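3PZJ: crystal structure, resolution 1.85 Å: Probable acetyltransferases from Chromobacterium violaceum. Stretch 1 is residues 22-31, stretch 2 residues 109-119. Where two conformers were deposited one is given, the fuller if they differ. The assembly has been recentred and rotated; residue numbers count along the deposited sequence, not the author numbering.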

# COMPACT_ATOMS: atom_id res chain seq x y z
N GLY A 22 -25.04 4.23 -0.95
CA GLY A 22 -24.65 5.34 -0.13
C GLY A 22 -23.15 5.32 0.14
O GLY A 22 -22.71 5.70 1.25
N TRP A 23 -22.36 4.88 -0.85
CA TRP A 23 -20.89 4.96 -0.71
C TRP A 23 -20.44 6.42 -0.75
O TRP A 23 -20.92 7.24 -1.56
CB TRP A 23 -20.15 4.16 -1.80
CG TRP A 23 -18.70 4.47 -1.74
CD1 TRP A 23 -17.98 5.20 -2.65
CD2 TRP A 23 -17.81 4.22 -0.63
NE1 TRP A 23 -16.69 5.37 -2.21
CE2 TRP A 23 -16.54 4.75 -0.99
CE3 TRP A 23 -17.96 3.59 0.62
CZ2 TRP A 23 -15.45 4.71 -0.15
CZ3 TRP A 23 -16.84 3.51 1.45
CH2 TRP A 23 -15.61 4.09 1.06
N ARG A 24 -19.57 6.79 0.17
CA ARG A 24 -18.83 8.05 0.09
C ARG A 24 -17.46 7.90 0.73
O ARG A 24 -17.23 6.90 1.47
CB ARG A 24 -19.55 9.15 0.79
CG ARG A 24 -19.67 9.00 2.29
CD ARG A 24 -20.45 10.20 2.76
NE ARG A 24 -20.84 10.10 4.14
CZ ARG A 24 -20.60 11.01 5.08
NH1 ARG A 24 -19.97 12.16 4.80
NH2 ARG A 24 -21.02 10.78 6.31
N SER A 25 -16.57 8.87 0.51
CA SER A 25 -15.26 8.79 1.14
C SER A 25 -15.39 8.68 2.65
O SER A 25 -16.29 9.28 3.28
CB SER A 25 -14.38 9.96 0.81
OG SER A 25 -14.14 10.01 -0.59
N ALA A 26 -14.46 7.90 3.23
CA ALA A 26 -14.40 7.80 4.69
C ALA A 26 -13.82 9.09 5.31
O ALA A 26 -13.12 9.92 4.63
CB ALA A 26 -13.56 6.55 5.07
N GLY A 27 -14.09 9.29 6.60
CA GLY A 27 -13.67 10.53 7.29
C GLY A 27 -12.19 10.57 7.68
O GLY A 27 -11.48 9.55 7.64
N LYS A 28 -11.76 11.77 8.08
CA LYS A 28 -10.40 12.03 8.52
C LYS A 28 -10.23 11.48 9.95
O LYS A 28 -11.21 11.24 10.65
CB LYS A 28 -10.09 13.57 8.49
N ALA A 29 -8.99 11.34 10.40
CA ALA A 29 -8.74 10.74 11.76
C ALA A 29 -9.17 11.74 12.80
O ALA A 29 -9.01 12.95 12.58
CB ALA A 29 -7.28 10.39 11.93
N PRO A 30 -9.73 11.28 13.93
CA PRO A 30 -10.20 12.28 14.87
C PRO A 30 -9.07 13.12 15.34
O PRO A 30 -7.94 12.61 15.58
CB PRO A 30 -10.71 11.47 16.09
CG PRO A 30 -10.67 10.10 15.71
CD PRO A 30 -10.15 9.92 14.33
N GLU A 31 -9.39 14.39 15.51
CA GLU A 31 -8.45 15.39 16.04
C GLU A 31 -8.68 15.62 17.56
O GLU A 31 -7.96 16.35 18.20
CB GLU A 31 -8.64 16.68 15.23
N GLY A 109 -1.63 4.11 16.15
CA GLY A 109 -2.44 4.92 15.29
C GLY A 109 -2.81 4.31 13.97
O GLY A 109 -2.81 3.13 13.85
N TYR A 110 -3.13 5.15 13.00
CA TYR A 110 -3.48 4.75 11.67
C TYR A 110 -2.33 5.13 10.73
O TYR A 110 -1.64 6.17 10.91
CB TYR A 110 -4.73 5.48 11.24
CG TYR A 110 -5.98 5.27 12.11
CD1 TYR A 110 -6.54 4.02 12.26
CD2 TYR A 110 -6.63 6.36 12.72
CE1 TYR A 110 -7.73 3.86 12.97
CE2 TYR A 110 -7.81 6.18 13.46
CZ TYR A 110 -8.32 4.93 13.58
OH TYR A 110 -9.48 4.77 14.25
N ARG A 111 -2.12 4.31 9.71
CA ARG A 111 -1.30 4.73 8.61
C ARG A 111 -1.88 4.23 7.33
O ARG A 111 -2.88 3.47 7.30
CB ARG A 111 0.12 4.21 8.76
CG ARG A 111 0.16 2.66 8.79
CD ARG A 111 1.59 2.13 9.22
NE ARG A 111 2.61 2.67 8.34
CZ ARG A 111 3.02 2.14 7.17
NH1 ARG A 111 2.53 0.99 6.70
NH2 ARG A 111 3.96 2.75 6.44
N GLN A 112 -1.30 4.72 6.26
CA GLN A 112 -1.79 4.39 4.91
C GLN A 112 -3.34 4.63 4.82
O GLN A 112 -4.03 3.79 4.30
CB GLN A 112 -1.42 2.93 4.53
CG GLN A 112 0.07 2.65 4.49
CD GLN A 112 0.74 3.40 3.40
OE1 GLN A 112 1.43 4.41 3.63
NE2 GLN A 112 0.54 2.96 2.21
N MSE A 113 -3.84 5.73 5.38
CA MSE A 113 -5.25 6.08 5.26
C MSE A 113 -5.53 6.43 3.79
O MSE A 113 -4.79 7.28 3.15
CB MSE A 113 -5.58 7.26 6.17
CG MSE A 113 -6.92 7.90 5.88
SE MSE A 113 -7.18 9.36 7.09
CE MSE A 113 -6.89 8.48 8.83
N VAL A 114 -6.53 5.79 3.22
CA VAL A 114 -7.01 6.07 1.88
C VAL A 114 -8.49 6.34 1.98
O VAL A 114 -9.32 5.44 1.83
CB VAL A 114 -6.69 4.91 0.83
CG1 VAL A 114 -6.98 5.40 -0.60
CG2 VAL A 114 -5.22 4.37 1.02
N GLN A 115 -8.82 7.58 2.26
CA GLN A 115 -10.23 7.94 2.47
C GLN A 115 -11.10 7.56 1.33
O GLN A 115 -12.20 7.01 1.53
CB GLN A 115 -10.42 9.46 2.74
CG GLN A 115 -9.70 9.91 3.99
CD GLN A 115 -9.83 11.34 4.24
OE1 GLN A 115 -8.89 12.09 3.98
NE2 GLN A 115 -11.00 11.77 4.65
N ALA A 116 -10.61 7.78 0.11
CA ALA A 116 -11.41 7.53 -1.12
C ALA A 116 -11.81 6.06 -1.29
O ALA A 116 -12.80 5.78 -1.92
CB ALA A 116 -10.67 8.08 -2.41
N HIS A 117 -11.05 5.13 -0.70
CA HIS A 117 -11.36 3.69 -0.81
C HIS A 117 -11.82 3.04 0.45
O HIS A 117 -12.11 1.85 0.46
CB HIS A 117 -10.11 3.00 -1.34
CG HIS A 117 -9.92 3.30 -2.76
ND1 HIS A 117 -10.92 3.00 -3.67
CD2 HIS A 117 -8.99 4.02 -3.44
CE1 HIS A 117 -10.57 3.47 -4.86
NE2 HIS A 117 -9.40 4.07 -4.75
N GLY A 118 -11.87 3.84 1.51
CA GLY A 118 -12.28 3.38 2.82
C GLY A 118 -11.33 2.31 3.35
O GLY A 118 -11.76 1.32 4.01
N ALA A 119 -10.05 2.50 3.08
CA ALA A 119 -9.06 1.54 3.53
C ALA A 119 -8.12 2.26 4.47
O ALA A 119 -7.64 3.39 4.18
CB ALA A 119 -8.25 0.91 2.32

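A chain segment without regular secondary structure can still be fixed firmly against its neighbour if a few polar groups set its position and apolar contacts fill in around them. Residues 22-31 of this probable acetyltransferase are a good example. They form neither helix nor strand, yet they run along residues 109-119, with touching residues at least 80 positions apart in sequence, and the two stretches together bury 435 Å².

The polar part of the contact rests on two residues. The backbone of Ala 26 is held at both its donor and its acceptor by Gln 115: Ala 26 N donates to Gln 115 O at 3.0 Å, and Gln 115 NE2 donates to Ala 26 O at 2.8 Å, both with nearly straight geometry (159° and 162°). Gln 115 therefore offers its backbone carbonyl to the N-H of Ala 26 and its side-chain amide to the carbonyl, much as a neighbouring strand would offer two backbone groups. The CA-to-CB bond of Gln 115 points sideways, but with chi1 in m and chi2 in t the chain extends far enough to bring its amide to the partner. Glutamine suits this place because it combines that reach with a donor at its tip, and it is the residue of its stretch with the largest covered area, 81 Å². Gln 115 O is used more than once: it also accepts from Gly 118 N within its own turn at 3.2 Å, and Ser 25 CA makes a CA-H...O contact with it at 3.6 Å. Ala 26 itself is buried, and the CA atoms of Ala 26 and Gln 115 are 4.7 Å apart.

A second kind of contact is packing of an aromatic ring against backbone. Trp 23 points toward the turn, and its ring edge meets the main chain there, with Trp 23 CZ2 3.4 Å from Ala 116 O and Trp 23 CH2 3.8 Å from Gly 118 N. Glycine at 118 is doubly apt. Its phi of 62° is one that glycine readily adopts, and a CB in the ideal position would lie 2.8 Å from Trp 23 CH2, a clash. Ala 26 CB rests 4.1 Å from Gly 118 CA.

Apolar side chains make the third group, later in stretch 1 and earlier in stretch 2. Ala 29 points toward its partner and touches two side chains that point back: its CB lies 3.7 Å from CE of Met 113, a selenomethionine, and 4.2 Å from Tyr 110 CD2. Pro 30 extends this patch more loosely, its CD 4.5 Å from Tyr 110 CE2 at the edge of the ring. The tyrosine can lend its carbon ring to this contact while its OH is hydrogen-bonded elsewhere in the structure.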